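Long-range contact in X-PRO dipeptidase (Streptococcus pyogenes M1 GAS, PDB 3O5V), which is probably a manganese-dependent proline dipeptidase of the M24B family that cleaves Xaa-Pro dipeptides, represented here by its N-terminal creatinase/prolidase domain alone: residues F46-F56 with P82-N92. Residues are numbered along the deposited sequence; the frame is centred on the assembly and turned at random.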
# COMPACT_ATOMS: atom_id res chain seq x y z
N PHE A 46 -0.72 2.00 1.06
CA PHE A 46 0.42 2.93 0.94
C PHE A 46 0.65 3.60 2.28
O PHE A 46 -0.18 4.41 2.74
CB PHE A 46 0.12 3.99 -0.13
CG PHE A 46 -0.02 3.42 -1.52
CD1 PHE A 46 1.12 3.16 -2.29
CD2 PHE A 46 -1.27 3.11 -2.04
CE1 PHE A 46 1.01 2.62 -3.57
CE2 PHE A 46 -1.40 2.58 -3.33
CZ PHE A 46 -0.26 2.33 -4.10
N VAL A 47 1.76 3.27 2.93
CA VAL A 47 2.11 3.88 4.22
C VAL A 47 3.30 4.84 4.05
O VAL A 47 4.47 4.42 4.03
CB VAL A 47 2.39 2.82 5.32
CG1 VAL A 47 2.64 3.48 6.67
CG2 VAL A 47 1.23 1.82 5.40
N TYR A 48 2.98 6.12 3.89
CA TYR A 48 3.98 7.19 3.82
C TYR A 48 4.65 7.36 5.17
O TYR A 48 4.01 7.15 6.20
CB TYR A 48 3.29 8.50 3.46
CG TYR A 48 2.80 8.53 2.03
CD1 TYR A 48 1.48 8.20 1.73
CD2 TYR A 48 3.67 8.86 0.99
CE1 TYR A 48 1.03 8.22 0.40
CE2 TYR A 48 3.23 8.89 -0.33
CZ TYR A 48 1.92 8.57 -0.61
OH TYR A 48 1.48 8.59 -1.92
N HIS A 49 5.94 7.74 5.18
CA HIS A 49 6.62 7.94 6.46
C HIS A 49 6.02 9.14 7.23
O HIS A 49 6.07 9.18 8.46
CB HIS A 49 8.15 8.05 6.30
CG HIS A 49 8.63 9.41 5.91
ND1 HIS A 49 8.41 9.96 4.66
CD2 HIS A 49 9.36 10.33 6.59
CE1 HIS A 49 8.97 11.16 4.60
NE2 HIS A 49 9.55 11.41 5.76
N ASP A 50 5.39 10.07 6.51
CA ASP A 50 4.89 11.30 7.12
C ASP A 50 3.40 11.58 6.90
O ASP A 50 2.69 11.98 7.83
CB ASP A 50 5.73 12.51 6.67
CG ASP A 50 5.89 12.59 5.16
OD1 ASP A 50 5.49 11.64 4.41
OD2 ASP A 50 6.45 13.60 4.70
N LEU A 51 2.91 11.35 5.68
CA LEU A 51 1.52 11.63 5.31
C LEU A 51 0.53 10.59 5.84
O LEU A 51 0.93 9.54 6.36
CB LEU A 51 1.42 11.69 3.78
CG LEU A 51 1.81 12.95 2.99
CD1 LEU A 51 2.61 14.01 3.77
CD2 LEU A 51 2.51 12.56 1.68
N ALA A 52 -0.77 10.86 5.70
CA ALA A 52 -1.78 9.85 6.04
C ALA A 52 -1.56 8.61 5.18
O ALA A 52 -1.16 8.72 4.02
CB ALA A 52 -3.18 10.39 5.80
N PRO A 53 -1.82 7.42 5.73
CA PRO A 53 -1.76 6.24 4.87
C PRO A 53 -2.97 6.22 3.92
O PRO A 53 -3.96 6.93 4.16
CB PRO A 53 -1.82 5.08 5.86
CG PRO A 53 -2.62 5.64 7.03
CD PRO A 53 -2.26 7.09 7.11
N VAL A 54 -2.86 5.47 2.83
CA VAL A 54 -3.92 5.39 1.84
C VAL A 54 -4.18 3.94 1.45
O VAL A 54 -3.25 3.23 1.02
CB VAL A 54 -3.58 6.19 0.56
CG1 VAL A 54 -4.73 6.09 -0.46
CG2 VAL A 54 -3.30 7.65 0.89
N LEU A 55 -5.43 3.51 1.58
CA LEU A 55 -5.82 2.20 1.10
C LEU A 55 -6.40 2.31 -0.31
O LEU A 55 -7.31 3.11 -0.54
CB LEU A 55 -6.83 1.51 2.03
CG LEU A 55 -7.18 0.07 1.59
CD1 LEU A 55 -6.00 -0.88 1.77
CD2 LEU A 55 -8.38 -0.44 2.35
N PHE A 56 -5.87 1.50 -1.22
CA PHE A 56 -6.34 1.44 -2.61
C PHE A 56 -6.98 0.07 -2.89
O PHE A 56 -6.31 -0.96 -2.72
CB PHE A 56 -5.16 1.67 -3.58
CG PHE A 56 -5.58 1.70 -5.03
CD1 PHE A 56 -6.18 2.83 -5.58
CD2 PHE A 56 -5.38 0.58 -5.85
CE1 PHE A 56 -6.60 2.86 -6.93
CE2 PHE A 56 -5.79 0.60 -7.21
CZ PHE A 56 -6.40 1.75 -7.74
N PRO A 82 -5.90 0.83 -13.34
CA PRO A 82 -5.61 1.02 -11.91
C PRO A 82 -4.34 1.84 -11.65
O PRO A 82 -4.27 2.58 -10.66
CB PRO A 82 -5.45 -0.41 -11.37
CG PRO A 82 -5.01 -1.21 -12.59
CD PRO A 82 -5.75 -0.58 -13.76
N TRP A 83 -3.34 1.73 -12.53
CA TRP A 83 -2.07 2.41 -12.35
C TRP A 83 -2.23 3.93 -12.51
O TRP A 83 -1.68 4.70 -11.72
CB TRP A 83 -1.00 1.84 -13.29
CG TRP A 83 -0.98 0.34 -13.22
CD1 TRP A 83 -1.41 -0.54 -14.18
CD2 TRP A 83 -0.56 -0.46 -12.11
NE1 TRP A 83 -1.27 -1.83 -13.74
CE2 TRP A 83 -0.74 -1.81 -12.47
CE3 TRP A 83 -0.04 -0.15 -10.84
CZ2 TRP A 83 -0.42 -2.87 -11.60
CZ3 TRP A 83 0.28 -1.21 -9.97
CH2 TRP A 83 0.09 -2.55 -10.37
N GLU A 84 -3.01 4.33 -13.51
CA GLU A 84 -3.35 5.75 -13.71
C GLU A 84 -4.14 6.28 -12.53
O GLU A 84 -3.91 7.40 -12.09
CB GLU A 84 -4.15 5.94 -15.01
CG GLU A 84 -3.39 5.46 -16.24
CD GLU A 84 -4.08 5.76 -17.57
OE1 GLU A 84 -5.30 6.05 -17.59
OE2 GLU A 84 -3.38 5.68 -18.61
N LYS A 85 -5.06 5.46 -12.01
CA LYS A 85 -5.87 5.87 -10.87
C LYS A 85 -5.02 6.10 -9.61
O LYS A 85 -5.20 7.09 -8.91
CB LYS A 85 -6.99 4.86 -10.62
CG LYS A 85 -8.00 5.29 -9.54
CD LYS A 85 -8.88 6.47 -9.98
CE LYS A 85 -10.07 6.63 -9.03
NZ LYS A 85 -10.97 7.75 -9.42
N ILE A 86 -4.10 5.19 -9.32
CA ILE A 86 -3.20 5.37 -8.17
C ILE A 86 -2.44 6.70 -8.28
O ILE A 86 -2.36 7.47 -7.32
CB ILE A 86 -2.20 4.21 -8.04
CG1 ILE A 86 -2.93 2.92 -7.67
CG2 ILE A 86 -1.10 4.56 -7.01
CD1 ILE A 86 -2.17 1.61 -8.02
N LYS A 87 -1.88 6.94 -9.46
CA LYS A 87 -1.22 8.21 -9.77
C LYS A 87 -2.15 9.40 -9.51
O LYS A 87 -1.74 10.40 -8.94
CB LYS A 87 -0.70 8.22 -11.22
CG LYS A 87 -0.04 9.54 -11.68
CD LYS A 87 1.20 9.86 -10.85
CE LYS A 87 1.83 11.19 -11.31
NZ LYS A 87 3.03 11.53 -10.49
N ALA A 88 -3.42 9.27 -9.90
CA ALA A 88 -4.40 10.36 -9.77
C ALA A 88 -4.80 10.64 -8.32
O ALA A 88 -5.01 11.81 -7.95
CB ALA A 88 -5.64 10.08 -10.62
N VAL A 89 -4.87 9.60 -7.48
CA VAL A 89 -5.42 9.75 -6.11
C VAL A 89 -4.40 9.96 -4.99
O VAL A 89 -4.74 10.52 -3.94
CB VAL A 89 -6.39 8.58 -5.71
CG1 VAL A 89 -7.49 8.42 -6.74
CG2 VAL A 89 -5.63 7.25 -5.48
N LEU A 90 -3.17 9.50 -5.18
CA LEU A 90 -2.15 9.59 -4.13
C LEU A 90 -1.61 11.02 -4.00
O LEU A 90 -1.53 11.74 -5.00
CB LEU A 90 -0.99 8.64 -4.43
CG LEU A 90 -1.18 7.13 -4.21
CD1 LEU A 90 0.16 6.47 -4.33
CD2 LEU A 90 -1.75 6.82 -2.86
N PRO A 91 -1.23 11.43 -2.77
CA PRO A 91 -0.72 12.81 -2.58
C PRO A 91 0.66 13.04 -3.20
O PRO A 91 1.00 14.18 -3.53
CB PRO A 91 -0.65 12.95 -1.06
CG PRO A 91 -0.58 11.52 -0.53
CD PRO A 91 -1.39 10.71 -1.49
N ASN A 92 1.43 11.97 -3.35
CA ASN A 92 2.85 12.07 -3.66
C ASN A 92 3.38 10.75 -4.23
O ASN A 92 3.08 9.69 -3.69
CB ASN A 92 3.61 12.42 -2.37
CG ASN A 92 5.08 12.67 -2.60
OD1 ASN A 92 5.52 13.82 -2.66
ND2 ASN A 92 5.85 11.61 -2.72
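Ile86 CG1 sits over one face of the Phe56 ring, 3.5 Å from the ring centroid and 6° off the normal, a CH-pi contact. At that ring's edge, in plane, Lys85 CG reaches Phe56 CE1 at 3.8 Å. With CG anti to the backbone N (chi1 -177°), the Phe56 ring extends far enough to meet this helix turn, and the ring of Tyr76 in strand 73-76 meets it with its plane nearly parallel. Phe46 is covered on one face in the same way, by Leu90 CD1, which stands almost straight above the ring, 3.9 Å from its centroid; Phe56 CB lies at its edge, in plane, and Ile86 CG2 comes obliquely to CZ. Ile86 thus serves both phenylalanines, one branch each. The other Leu90 methyl, CD2, packs against Val54 CG1 at 3.9 Å. Tyr48 carries Leu51 CD2 over one face, offset toward the rim, and Asn92 O at its edge. Its hydroxyl donates to that backbone oxygen, OH to O 2.6 Å, in the carbonyl plane and on a lone pair, which ties the ring's polar end to the chain beyond the helix. Pro91 CG touches both Tyr48 CE1 (3.8 Å) and Leu51 CD2 (3.9 Å). The axes of strand 54-56 and helix 82-89 run nearly antiparallel (161°), the geometry of a helix layered on a mixed beta-sheet, as in the alpha/beta creatinase/prolidase N-terminal domain.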